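Local coordinates for hydrolase, haloacid dehalogenase-like family (Porphyromonas gingivalis, PDB 2I6X), which is probably a hydrolase of the haloacid dehalogenase superfamily, with a substrate that remains unestablished, at residues 8-13 with 197-202; 26-31 with 47-52; 77-82 with 114-119; 182-185 with 189-192. All coordinates share one frame; numbering follows the deposited sequence. Where two conformers were deposited one is given.

Interaction 1 of 4, residues 8-13 with 197-202; sequences IVFDLG and ENWIPA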
loop_
_atom_site.group_PDB
_atom_site.type_symbol
_atom_site.label_atom_id
_atom_site.label_comp_id
_atom_site.label_asym_id
_atom_site.label_seq_id
_atom_site.Cartn_x
_atom_site.Cartn_y
_atom_site.Cartn_z
ATOM N N ILE A 8 15.198 3.139 -1.679
ATOM C CA ILE A 8 14.208 3.443 -0.680
ATOM C C ILE A 8 12.913 2.817 -1.156
ATOM O O ILE A 8 12.543 2.981 -2.314
ATOM C CB ILE A 8 14.009 4.988 -0.475
ATOM C CG1 ILE A 8 15.336 5.708 -0.201
ATOM C CG2 ILE A 8 13.026 5.271 0.665
ATOM C CD1 ILE A 8 15.317 7.129 -0.677
ATOM N N VAL A 9 12.229 2.115 -0.253
ATOM C CA VAL A 9 10.982 1.408 -0.532
ATOM C C VAL A 9 9.923 1.997 0.376
ATOM O O VAL A 9 10.144 2.134 1.574
ATOM C CB VAL A 9 11.105 -0.121 -0.212
ATOM C CG1 VAL A 9 9.752 -0.839 -0.429
ATOM C CG2 VAL A 9 12.191 -0.767 -1.052
ATOM N N PHE A 10 8.774 2.351 -0.194
ATOM C CA PHE A 10 7.687 2.968 0.550
ATOM C C PHE A 10 6.482 2.063 0.538
ATOM O O PHE A 10 6.205 1.417 -0.476
ATOM C CB PHE A 10 7.275 4.275 -0.137
ATOM C CG PHE A 10 8.340 5.324 -0.149
ATOM C CD1 PHE A 10 8.355 6.333 0.818
ATOM C CD2 PHE A 10 9.316 5.331 -1.135
ATOM C CE1 PHE A 10 9.343 7.314 0.809
ATOM C CE2 PHE A 10 10.304 6.292 -1.138
ATOM C CZ PHE A 10 10.314 7.286 -0.162
ATOM N N ASP A 11 5.730 2.033 1.635
ATOM C CA ASP A 11 4.335 1.549 1.543
ATOM C C ASP A 11 3.472 2.701 0.980
ATOM O O ASP A 11 3.904 3.844 0.942
ATOM C CB ASP A 11 3.840 1.124 2.928
ATOM C CG ASP A 11 2.547 0.328 2.898
ATOM O OD1 ASP A 11 2.059 -0.116 1.822
ATOM O OD2 ASP A 11 1.997 0.154 4.008
ATOM N N LEU A 12 2.256 2.391 0.556
ATOM C CA LEU A 12 1.328 3.362 0.045
ATOM C C LEU A 12 0.410 3.809 1.188
ATOM O O LEU A 12 0.550 4.937 1.694
ATOM C CB LEU A 12 0.517 2.763 -1.114
ATOM C CG LEU A 12 -0.447 3.710 -1.857
ATOM C CD1 LEU A 12 0.253 4.946 -2.437
ATOM C CD2 LEU A 12 -1.169 2.930 -2.948
ATOM N N GLY A 13 -0.510 2.930 1.595
ATOM C CA GLY A 13 -1.408 3.191 2.702
ATOM C C GLY A 13 -0.601 3.442 3.960
ATOM O O GLY A 13 0.356 2.684 4.263
ATOM N N GLU A 197 1.657 10.757 9.891
ATOM C CA GLU A 197 2.836 11.496 10.356
ATOM C C GLU A 197 3.543 12.217 9.189
ATOM O O GLU A 197 3.681 11.635 8.111
ATOM C CB GLU A 197 3.800 10.509 11.008
ATOM C CG GLU A 197 4.949 11.137 11.806
ATOM C CD GLU A 197 5.954 10.072 12.264
ATOM O OE1 GLU A 197 7.178 10.370 12.329
ATOM O OE2 GLU A 197 5.521 8.923 12.532
ATOM N N ASN A 198 4.008 13.451 9.396
ATOM C CA ASN A 198 4.935 14.054 8.428
ATOM C C ASN A 198 6.350 13.586 8.648
ATOM O O ASN A 198 7.068 14.141 9.487
ATOM C CB ASN A 198 4.961 15.593 8.403
ATOM C CG ASN A 198 5.921 16.118 7.295
ATOM O OD1 ASN A 198 6.222 15.380 6.330
ATOM N ND2 ASN A 198 6.406 17.357 7.428
ATOM N N TRP A 199 6.763 12.605 7.863
ATOM C CA TRP A 199 8.055 11.967 8.078
ATOM C C TRP A 199 9.173 12.529 7.215
ATOM O O TRP A 199 10.282 12.021 7.268
ATOM C CB TRP A 199 7.957 10.460 7.853
ATOM C CG TRP A 199 7.199 10.043 6.603
ATOM C CD1 TRP A 199 5.978 9.431 6.570
ATOM C CD2 TRP A 199 7.614 10.191 5.236
ATOM N NE1 TRP A 199 5.599 9.193 5.275
ATOM C CE2 TRP A 199 6.588 9.632 4.430
ATOM C CE3 TRP A 199 8.738 10.746 4.609
ATOM C CZ2 TRP A 199 6.658 9.615 3.009
ATOM C CZ3 TRP A 199 8.812 10.735 3.213
ATOM C CH2 TRP A 199 7.768 10.181 2.425
ATOM N N ILE A 200 8.869 13.534 6.396
ATOM C CA ILE A 200 9.858 14.096 5.496
ATOM C C ILE A 200 11.115 14.517 6.250
ATOM O O ILE A 200 12.196 14.071 5.880
ATOM C CB ILE A 200 9.312 15.246 4.610
ATOM C CG1 ILE A 200 8.316 14.693 3.586
ATOM C CG2 ILE A 200 10.451 15.968 3.903
ATOM C CD1 ILE A 200 7.439 15.780 2.952
ATOM N N PRO A 201 10.991 15.371 7.302
ATOM C CA PRO A 201 12.234 15.734 8.028
ATOM C C PRO A 201 13.071 14.544 8.551
ATOM O O PRO A 201 14.293 14.528 8.368
ATOM C CB PRO A 201 11.730 16.641 9.165
ATOM C CG PRO A 201 10.449 17.257 8.615
ATOM C CD PRO A 201 9.818 16.090 7.854
ATOM N N ALA A 202 12.417 13.545 9.151
ATOM C CA ALA A 202 13.115 12.374 9.711
ATOM C C ALA A 202 13.794 11.511 8.645
ATOM O O ALA A 202 14.911 11.017 8.843
ATOM C CB ALA A 202 12.160 11.510 10.542
#
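Phe10 and Trp199 bring together the central strand of the HAD-type parallel sheet and the start of the C-terminal helix 200-207. Strand 7-10 leads into Asp11-Leu12-Gly13, at the place of the Asp-x-Asp of HAD motif I, with Gly13 in place of the second aspartate. Glu197 sits before the helix, and its carboxylate is engaged by the backbone N of Asp194 and by the hydroxyl of Tyr191. Asn198 comes next. Its OD1 accepts from Ile200 N at 3.2 Å, a capping bond of 161° at the donor hydrogen, with the donor well above the carbonyl plane. Trp199 carries the contact. Its CG is tucked between the backbone N and the carbonyl carbon (chi1 46°), which turns the indole toward Phe10, while its NE1 is hydrogen-bonded to the backbone O of Val15. The six-membered part of the indole reaches the Phe10 ring at an oblique 38° between planes, with centroids 5.8 Å apart. The backbones remain well separated, Phe10 CA and Trp199 CA being 11.7 Å apart, and the two aromatic side chains alone span the interval. Both are buried; Ile98 of helix 92-101 and Ile173 of the adjoining strand also pack on Phe10. From Ile200 onward the chain turns helical and leads away from the strand. At the point of closest approach Phe10 CE1 lies 3.6 Å from Trp199 CH2.

Interaction 2 of 4, residues 26-31 with 47-52; sequences RRFKAI and GLFLDL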
loop_
_atom_site.group_PDB
_atom_site.type_symbol
_atom_site.label_atom_id
_atom_site.label_comp_id
_atom_site.label_asym_id
_atom_site.label_seq_id
_atom_site.Cartn_x
_atom_site.Cartn_y
_atom_site.Cartn_z
ATOM N N ARG A 26 -18.053 2.660 7.795
ATOM C CA ARG A 26 -19.347 3.351 7.656
ATOM C C ARG A 26 -19.989 3.078 6.286
ATOM O O ARG A 26 -21.169 2.725 6.213
ATOM C CB ARG A 26 -19.166 4.864 7.883
ATOM C CG ARG A 26 -20.447 5.676 8.040
ATOM C CD ARG A 26 -20.222 7.160 7.691
ATOM N NE ARG A 26 -20.037 7.393 6.247
ATOM C CZ ARG A 26 -19.862 8.590 5.682
ATOM N NH1 ARG A 26 -19.701 8.694 4.371
ATOM N NH2 ARG A 26 -19.838 9.694 6.427
ATOM N N ARG A 27 -19.204 3.225 5.219
ATOM C CA ARG A 27 -19.691 3.017 3.853
ATOM C C ARG A 27 -20.076 1.548 3.590
ATOM O O ARG A 27 -21.146 1.258 3.009
ATOM C CB ARG A 27 -18.668 3.532 2.831
ATOM C CG ARG A 27 -18.402 5.034 2.897
ATOM C CD ARG A 27 -17.453 5.478 1.788
ATOM N NE ARG A 27 -17.052 6.870 1.950
ATOM C CZ ARG A 27 -16.428 7.616 1.028
ATOM N NH1 ARG A 27 -16.103 7.119 -0.174
ATOM N NH2 ARG A 27 -16.135 8.885 1.311
ATOM N N PHE A 28 -19.241 0.621 4.073
ATOM C CA PHE A 28 -19.566 -0.810 3.978
ATOM C C PHE A 28 -20.865 -1.206 4.674
ATOM O O PHE A 28 -21.643 -1.991 4.134
ATOM C CB PHE A 28 -18.404 -1.685 4.434
ATOM C CG PHE A 28 -17.414 -1.962 3.352
ATOM C CD1 PHE A 28 -17.799 -2.651 2.203
ATOM C CD2 PHE A 28 -16.087 -1.521 3.468
ATOM C CE1 PHE A 28 -16.874 -2.907 1.180
ATOM C CE2 PHE A 28 -15.139 -1.763 2.457
ATOM C CZ PHE A 28 -15.531 -2.465 1.311
ATOM N N LYS A 29 -21.093 -0.665 5.866
ATOM C CA LYS A 29 -22.344 -0.874 6.572
ATOM C C LYS A 29 -23.528 -0.378 5.738
ATOM O O LYS A 29 -24.537 -1.075 5.609
ATOM C CB LYS A 29 -22.313 -0.173 7.933
ATOM C CG LYS A 29 -21.505 -0.911 8.960
ATOM C CD LYS A 29 -21.458 -0.198 10.291
ATOM C CE LYS A 29 -20.613 -1.009 11.250
ATOM N NZ LYS A 29 -20.126 -0.195 12.387
ATOM N N ALA A 30 -23.398 0.822 5.169
ATOM C CA ALA A 30 -24.481 1.404 4.376
ATOM C C ALA A 30 -24.856 0.584 3.121
ATOM O O ALA A 30 -25.986 0.671 2.656
ATOM C CB ALA A 30 -24.199 2.875 4.037
ATOM N N ILE A 31 -23.936 -0.228 2.594
ATOM C CA ILE A 31 -24.296 -1.157 1.517
ATOM C C ILE A 31 -24.521 -2.605 1.962
ATOM O O ILE A 31 -24.423 -3.531 1.146
ATOM C CB ILE A 31 -23.304 -1.135 0.336
ATOM C CG1 ILE A 31 -21.879 -1.422 0.815
ATOM C CG2 ILE A 31 -23.457 0.180 -0.430
ATOM C CD1 ILE A 31 -20.812 -1.583 -0.321
ATOM N N GLY A 47 -9.861 -15.151 5.010
ATOM C CA GLY A 47 -10.838 -14.096 4.749
ATOM C C GLY A 47 -10.854 -13.639 3.307
ATOM O O GLY A 47 -9.830 -13.654 2.629
ATOM N N LEU A 48 -12.017 -13.228 2.822
ATOM C CA LEU A 48 -12.074 -12.798 1.431
ATOM C C LEU A 48 -11.476 -11.429 1.146
ATOM O O LEU A 48 -11.065 -11.196 0.019
ATOM C CB LEU A 48 -13.442 -13.004 0.749
ATOM C CG LEU A 48 -14.799 -12.864 1.427
ATOM C CD1 LEU A 48 -15.101 -11.417 1.679
ATOM C CD2 LEU A 48 -15.903 -13.495 0.591
ATOM N N PHE A 49 -11.383 -10.547 2.143
ATOM C CA PHE A 49 -10.578 -9.349 1.954
ATOM C C PHE A 49 -9.097 -9.677 1.752
ATOM O O PHE A 49 -8.425 -9.001 0.989
ATOM C CB PHE A 49 -10.807 -8.313 3.061
ATOM C CG PHE A 49 -12.077 -7.541 2.870
ATOM C CD1 PHE A 49 -12.095 -6.376 2.113
ATOM C CD2 PHE A 49 -13.271 -8.022 3.391
ATOM C CE1 PHE A 49 -13.277 -5.693 1.917
ATOM C CE2 PHE A 49 -14.449 -7.346 3.198
ATOM C CZ PHE A 49 -14.463 -6.183 2.462
ATOM N N LEU A 50 -8.604 -10.730 2.405
ATOM C CA LEU A 50 -7.244 -11.188 2.144
ATOM C C LEU A 50 -7.116 -11.785 0.750
ATOM O O LEU A 50 -6.075 -11.645 0.112
ATOM C CB LEU A 50 -6.728 -12.185 3.198
ATOM C CG LEU A 50 -5.340 -12.772 2.863
ATOM C CD1 LEU A 50 -4.262 -11.670 2.875
ATOM C CD2 LEU A 50 -4.927 -13.964 3.740
ATOM N N ASP A 51 -8.159 -12.468 0.293
ATOM C CA ASP A 51 -8.166 -13.049 -1.050
ATOM C C ASP A 51 -8.093 -11.917 -2.075
ATOM O O ASP A 51 -7.490 -12.068 -3.139
ATOM C CB ASP A 51 -9.421 -13.903 -1.272
ATOM C CG ASP A 51 -9.416 -15.189 -0.454
ATOM O OD1 ASP A 51 -8.351 -15.566 0.095
ATOM O OD2 ASP A 51 -10.485 -15.840 -0.360
ATOM N N LEU A 52 -8.694 -10.786 -1.727
ATOM C CA LEU A 52 -8.662 -9.605 -2.565
ATOM C C LEU A 52 -7.255 -8.955 -2.669
ATOM O O LEU A 52 -6.855 -8.592 -3.781
ATOM C CB LEU A 52 -9.717 -8.578 -2.105
ATOM C CG LEU A 52 -9.765 -7.209 -2.813
ATOM C CD1 LEU A 52 -10.290 -7.330 -4.245
ATOM C CD2 LEU A 52 -10.581 -6.213 -2.012
#
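The face of the Phe28 ring receives the edge of Phe49 in an offset T-shaped (edge-to-face) pair. The planes stand at 87° and the centroids are 5.7 Å apart. Ile36 of helix 36-39 packs on both rings, and Phe62 of helix 59-70 makes a further edge-to-face pair with Phe49. Phe49 CE1 and CZ are the atoms presented: CE1 comes within 4.0 Å of Phe28 CZ, and Phe49 CZ lies just as far from that same atom. The meeting point is thus displaced toward the far end of the Phe28 ring, and Phe28 CZ itself lies near the plane of Phe49. The two side chains arrive from opposite directions and bridge backbones that are far apart, with 12.6 Å between Phe28 CA and Phe49 CA. On the Phe49 side, CG stands opposite the carbonyl carbon (chi1 -78°), which sends the ring out from the first turn of its helix toward Phe28. That turn starts at Gly47, the N-cap residue, whose phi of 146° is readily reached by glycine; its O accepts from Asp51 N at 3.1 Å, and Leu48 O takes Leu52 N in the next bond of the helix. On the other side, Phe28 belongs to the last turn of helix 21-30, and Ile31 is where the chain leaves helical geometry. The contact belongs to the all-helical cap, an insertion in the HAD core and consistent with a C1-type cap. Ala82 and Leu83 of helix 76-83 pack on Phe28, so the pair sits where several cap helices converge.

Interaction 3 of 4, residues 77-82 with 114-119; sequences QQVYDA and NPYVLD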
loop_
_atom_site.group_PDB
_atom_site.type_symbol
_atom_site.label_atom_id
_atom_site.label_comp_id
_atom_site.label_asym_id
_atom_site.label_seq_id
_atom_site.Cartn_x
_atom_site.Cartn_y
_atom_site.Cartn_z
ATOM N N GLN A 77 -18.906 -0.377 -8.512
ATOM C CA GLN A 77 -18.942 1.013 -8.106
ATOM C C GLN A 77 -19.221 1.140 -6.614
ATOM O O GLN A 77 -18.605 1.944 -5.927
ATOM C CB GLN A 77 -19.964 1.778 -8.969
ATOM C CG GLN A 77 -20.001 3.269 -8.755
ATOM C CD GLN A 77 -20.943 3.650 -7.623
ATOM O OE1 GLN A 77 -22.041 3.077 -7.497
ATOM N NE2 GLN A 77 -20.528 4.613 -6.788
ATOM N N GLN A 78 -20.131 0.321 -6.109
ATOM C CA GLN A 78 -20.469 0.313 -4.677
ATOM C C GLN A 78 -19.326 -0.060 -3.770
ATOM O O GLN A 78 -19.166 0.533 -2.710
ATOM C CB GLN A 78 -21.632 -0.633 -4.402
ATOM C CG GLN A 78 -22.977 -0.074 -4.788
ATOM C CD GLN A 78 -24.085 -1.115 -4.618
ATOM O OE1 GLN A 78 -23.961 -2.260 -5.065
ATOM N NE2 GLN A 78 -25.166 -0.716 -3.968
ATOM N N VAL A 79 -18.542 -1.059 -4.172
ATOM C CA VAL A 79 -17.470 -1.559 -3.326
ATOM C C VAL A 79 -16.299 -0.628 -3.447
ATOM O O VAL A 79 -15.664 -0.279 -2.448
ATOM C CB VAL A 79 -17.039 -3.028 -3.698
ATOM C CG1 VAL A 79 -15.825 -3.475 -2.861
ATOM C CG2 VAL A 79 -18.202 -3.978 -3.509
ATOM N N TYR A 80 -15.996 -0.262 -4.684
ATOM C CA TYR A 80 -14.992 0.753 -4.979
ATOM C C TYR A 80 -15.187 2.012 -4.092
ATOM O O TYR A 80 -14.265 2.459 -3.416
ATOM C CB TYR A 80 -15.094 1.151 -6.455
ATOM C CG TYR A 80 -14.185 2.282 -6.813
ATOM C CD1 TYR A 80 -12.916 2.036 -7.320
ATOM C CD2 TYR A 80 -14.587 3.620 -6.639
ATOM C CE1 TYR A 80 -12.057 3.082 -7.659
ATOM C CE2 TYR A 80 -13.733 4.672 -6.955
ATOM C CZ TYR A 80 -12.460 4.386 -7.471
ATOM O OH TYR A 80 -11.586 5.400 -7.810
ATOM N N ASP A 81 -16.403 2.556 -4.115
ATOM C CA ASP A 81 -16.778 3.703 -3.298
ATOM C C ASP A 81 -16.587 3.503 -1.777
ATOM O O ASP A 81 -16.149 4.421 -1.074
ATOM C CB ASP A 81 -18.226 4.074 -3.599
ATOM C CG ASP A 81 -18.733 5.182 -2.718
ATOM O OD1 ASP A 81 -18.436 6.353 -2.998
ATOM O OD2 ASP A 81 -19.450 4.872 -1.741
ATOM N N ALA A 82 -16.935 2.322 -1.272
ATOM C CA ALA A 82 -16.716 2.002 0.140
ATOM C C ALA A 82 -15.238 1.830 0.489
ATOM O O ALA A 82 -14.777 2.334 1.520
ATOM C CB ALA A 82 -17.507 0.758 0.535
ATOM N N ASN A 114 -5.445 -3.400 -3.205
ATOM C CA ASN A 114 -6.453 -4.131 -3.914
ATOM C C ASN A 114 -6.586 -3.478 -5.289
ATOM O O ASN A 114 -6.069 -2.393 -5.484
ATOM C CB ASN A 114 -7.729 -4.081 -3.107
ATOM C CG ASN A 114 -8.170 -2.678 -2.835
ATOM O OD1 ASN A 114 -8.685 -1.983 -3.734
ATOM N ND2 ASN A 114 -7.971 -2.228 -1.609
ATOM N N PRO A 115 -7.232 -4.159 -6.260
ATOM C CA PRO A 115 -7.460 -3.598 -7.610
ATOM C C PRO A 115 -8.163 -2.232 -7.692
ATOM O O PRO A 115 -7.915 -1.496 -8.650
ATOM C CB PRO A 115 -8.344 -4.650 -8.283
ATOM C CG PRO A 115 -8.083 -5.860 -7.564
ATOM C CD PRO A 115 -7.743 -5.529 -6.151
ATOM N N TYR A 116 -9.051 -1.930 -6.737
ATOM C CA TYR A 116 -9.804 -0.671 -6.713
ATOM C C TYR A 116 -8.856 0.501 -6.477
ATOM O O TYR A 116 -8.876 1.479 -7.224
ATOM C CB TYR A 116 -10.883 -0.666 -5.622
ATOM C CG TYR A 116 -11.856 -1.817 -5.673
ATOM C CD1 TYR A 116 -12.918 -1.825 -6.583
ATOM C CD2 TYR A 116 -11.717 -2.912 -4.808
ATOM C CE1 TYR A 116 -13.808 -2.892 -6.626
ATOM C CE2 TYR A 116 -12.604 -3.970 -4.849
ATOM C CZ TYR A 116 -13.643 -3.958 -5.754
ATOM O OH TYR A 116 -14.516 -5.014 -5.778
ATOM N N VAL A 117 -8.026 0.398 -5.445
ATOM C CA VAL A 117 -7.088 1.466 -5.129
ATOM C C VAL A 117 -6.112 1.638 -6.295
ATOM O O VAL A 117 -5.778 2.749 -6.682
ATOM C CB VAL A 117 -6.370 1.215 -3.767
ATOM C CG1 VAL A 117 -5.252 2.240 -3.519
ATOM C CG2 VAL A 117 -7.386 1.303 -2.640
ATOM N N LEU A 118 -5.703 0.519 -6.876
ATOM C CA LEU A 118 -4.837 0.536 -8.036
ATOM C C LEU A 118 -5.486 1.184 -9.256
ATOM O O LEU A 118 -4.808 1.926 -9.972
ATOM C CB LEU A 118 -4.353 -0.870 -8.362
ATOM C CG LEU A 118 -3.176 -1.372 -7.535
ATOM C CD1 LEU A 118 -2.741 -2.740 -8.077
ATOM C CD2 LEU A 118 -2.019 -0.351 -7.554
ATOM N N ASP A 119 -6.774 0.920 -9.492
ATOM C CA ASP A 119 -7.504 1.636 -10.519
ATOM C C ASP A 119 -7.440 3.161 -10.263
ATOM O O ASP A 119 -7.221 3.944 -11.199
ATOM C CB ASP A 119 -8.956 1.126 -10.647
ATOM C CG ASP A 119 -9.060 -0.293 -11.303
ATOM O OD1 ASP A 119 -8.033 -0.870 -11.754
ATOM O OD2 ASP A 119 -10.190 -0.861 -11.359
#
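Apolar packing dominates, with the Tyr116 side chain running alongside one turn of helix 76-83 and meeting Val79 and Tyr80. Tyr116 CG stands opposite the carbonyl carbon (chi1 -55°), which sends the ring toward both. Val79 CG1 touches the phenol end, 3.7 Å from Tyr116 CZ and 3.5 Å from Tyr116 OH. Nearer the base of the ring, Tyr80 CB lies 3.7 Å from Tyr116 CD1. The two tyrosines slide past each other in opposite directions, so the Tyr80 ring reaches toward the backbone of the other helix and its CE1 comes 3.6 Å from Tyr116 O. With Tyr80 CA and Tyr116 CA only 5.7 Å apart, the helices are close here. Helix 76-83 is the last of the cap and helix 115-121 follows strand 106-111 of the Rossmann-like HAD core, which makes this a buried cap-to-core joint; Leu52 and Phe62, both from the cap, pack on Tyr116. Among hydrogen bonds, Asn114, the N-cap of helix 115-121, accepts through OD1 from Val117 N at 3.0 Å, fairly straight (163°) although the donor lies 38° out of the carbonyl plane. Tyr116 OH makes a weak hydrogen bond with Glu59 OE2.

Interaction 4 of 4, residues 182-185 with 189-192; sequences TAER and HTYC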
loop_
_atom_site.group_PDB
_atom_site.type_symbol
_atom_site.label_atom_id
_atom_site.label_comp_id
_atom_site.label_asym_id
_atom_site.label_seq_id
_atom_site.Cartn_x
_atom_site.Cartn_y
_atom_site.Cartn_z
ATOM N N THR A 182 9.500 -8.002 9.424
ATOM C CA THR A 182 9.986 -8.875 8.348
ATOM C C THR A 182 11.142 -8.236 7.589
ATOM O O THR A 182 12.097 -8.931 7.226
ATOM C CB THR A 182 8.842 -9.290 7.367
ATOM O OG1 THR A 182 7.877 -10.075 8.071
ATOM C CG2 THR A 182 9.368 -10.095 6.196
ATOM N N ALA A 183 11.065 -6.927 7.345
ATOM C CA ALA A 183 12.171 -6.241 6.648
ATOM C C ALA A 183 13.461 -6.209 7.484
ATOM O O ALA A 183 14.567 -6.393 6.941
ATOM C CB ALA A 183 11.779 -4.862 6.203
ATOM N N GLU A 184 13.318 -6.017 8.796
ATOM C CA GLU A 184 14.458 -6.159 9.726
ATOM C C GLU A 184 15.120 -7.529 9.643
ATOM O O GLU A 184 16.332 -7.627 9.582
ATOM C CB GLU A 184 14.026 -5.900 11.175
ATOM C CG GLU A 184 13.815 -4.403 11.489
ATOM C CD GLU A 184 15.125 -3.579 11.516
ATOM O OE1 GLU A 184 16.256 -4.167 11.618
ATOM O OE2 GLU A 184 15.011 -2.326 11.452
ATOM N N ARG A 185 14.294 -8.568 9.633
ATOM C CA ARG A 185 14.719 -9.960 9.615
ATOM C C ARG A 185 15.557 -10.233 8.347
ATOM O O ARG A 185 16.554 -10.947 8.383
ATOM C CB ARG A 185 13.447 -10.796 9.575
ATOM C CG ARG A 185 13.277 -11.890 10.583
ATOM C CD ARG A 185 11.801 -12.302 10.528
ATOM N NE ARG A 185 11.024 -11.992 11.739
ATOM C CZ ARG A 185 9.761 -11.551 11.749
ATOM N NH1 ARG A 185 9.153 -11.312 12.913
ATOM N NH2 ARG A 185 9.101 -11.302 10.623
ATOM N N HIS A 189 17.251 -1.625 6.405
ATOM C CA HIS A 189 17.013 -0.444 7.246
ATOM C C HIS A 189 15.528 -0.167 7.219
ATOM O O HIS A 189 14.904 -0.281 6.167
ATOM C CB HIS A 189 17.800 0.765 6.749
ATOM C CG HIS A 189 19.272 0.523 6.755
ATOM N ND1 HIS A 189 20.035 0.647 7.898
ATOM C CD2 HIS A 189 20.105 0.067 5.790
ATOM C CE1 HIS A 189 21.285 0.309 7.627
ATOM N NE2 HIS A 189 21.357 -0.039 6.353
ATOM N N THR A 190 14.957 0.125 8.383
ATOM C CA THR A 190 13.522 0.365 8.441
ATOM C C THR A 190 13.222 1.690 9.111
ATOM O O THR A 190 14.039 2.218 9.881
ATOM C CB THR A 190 12.706 -0.777 9.147
ATOM O OG1 THR A 190 13.131 -0.916 10.507
ATOM C CG2 THR A 190 12.824 -2.128 8.411
ATOM N N TYR A 191 12.065 2.240 8.769
ATOM C CA TYR A 191 11.477 3.344 9.534
ATOM C C TYR A 191 9.964 3.119 9.603
ATOM O O TYR A 191 9.368 2.767 8.608
ATOM C CB TYR A 191 11.813 4.705 8.930
ATOM C CG TYR A 191 11.282 5.830 9.784
ATOM C CD1 TYR A 191 12.015 6.306 10.872
ATOM C CD2 TYR A 191 10.030 6.404 9.522
ATOM C CE1 TYR A 191 11.524 7.315 11.669
ATOM C CE2 TYR A 191 9.526 7.407 10.308
ATOM C CZ TYR A 191 10.275 7.865 11.383
ATOM O OH TYR A 191 9.786 8.881 12.176
ATOM N N CYS A 192 9.375 3.271 10.789
ATOM C CA CYS A 192 7.954 2.971 11.011
ATOM C C CYS A 192 7.208 4.250 11.378
ATOM O O CYS A 192 7.119 4.615 12.548
ATOM C CB CYS A 192 7.745 1.905 12.096
ATOM S SG CYS A 192 6.053 1.182 12.114
HETATM O O HOH W 1 16.605 -0.148 10.559
#
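Glu184 and Thr190 bring the last turn of helix 177-185 within 6.7 Å of strand 189-191, measured between their CA atoms, after a short connecting loop. Ala183 CB and Thr190 CG2 make the apolar part at 3.7 Å, where the inner side of the helix lies on the sheet. The polar part lies further out: Thr190 OG1 donates to Glu184 OE2 at 2.5 Å, meeting the oxygen on its anti side and 17° out of the carboxylate plane. This bond is short, and its exact length is doubtful at 2.4 Å resolution. Thr190 chi1 (61°) sets OG1 between backbone N and carbonyl carbon and swings CG2 over to Ala183, so the two branches serve different partners. Glu184 reaches this spot because its chain bends at chi2 (-70°), folding the carboxylate toward the strand. A water fastens the same oxygen again, donating to Glu184 OE2 at 2.8 Å and accepting from Thr190 N at 2.7 Å. One carboxylate oxygen thereby receives two hydrogen bonds, and the strand N-H gains a partner through the water. Strand 189-191 is an outermost strand of the parallel sheet, bonded through His189 and Tyr191 to strand 170-173. The contact closes the second half of the beta-alpha-beta crossover 170-173, 177-185, 189-191, with Phe156 of helix 153-163 also packing on Ala183 and helix 200-207 lying against Tyr191.

How the interactions relate
Interaction 2 lies in the cap, interactions 1 and 4 in the core, and interaction 3 joins the two. Interactions 1 and 4, with centres about 13 Å apart, both reach the five-stranded parallel sheet, and Tyr191 of interaction 4 packs on Trp199 and Ala202 of interaction 1. Interactions 2 and 3 lie on the other side of the chain's centre, about 11 Å apart between centres: Arg27 NH1 probably hydrogen-bonds to Asp81 O within the cap, and Leu52 packs on Pro115 of the core. Leu12 and Val117 continue the packing from the cap to the loop after the central strand. Interactions 2, 3 and 4 follow in order between the segments of interaction 1, whose C-terminal segment packs on the first strand, so both chain ends contribute to the core.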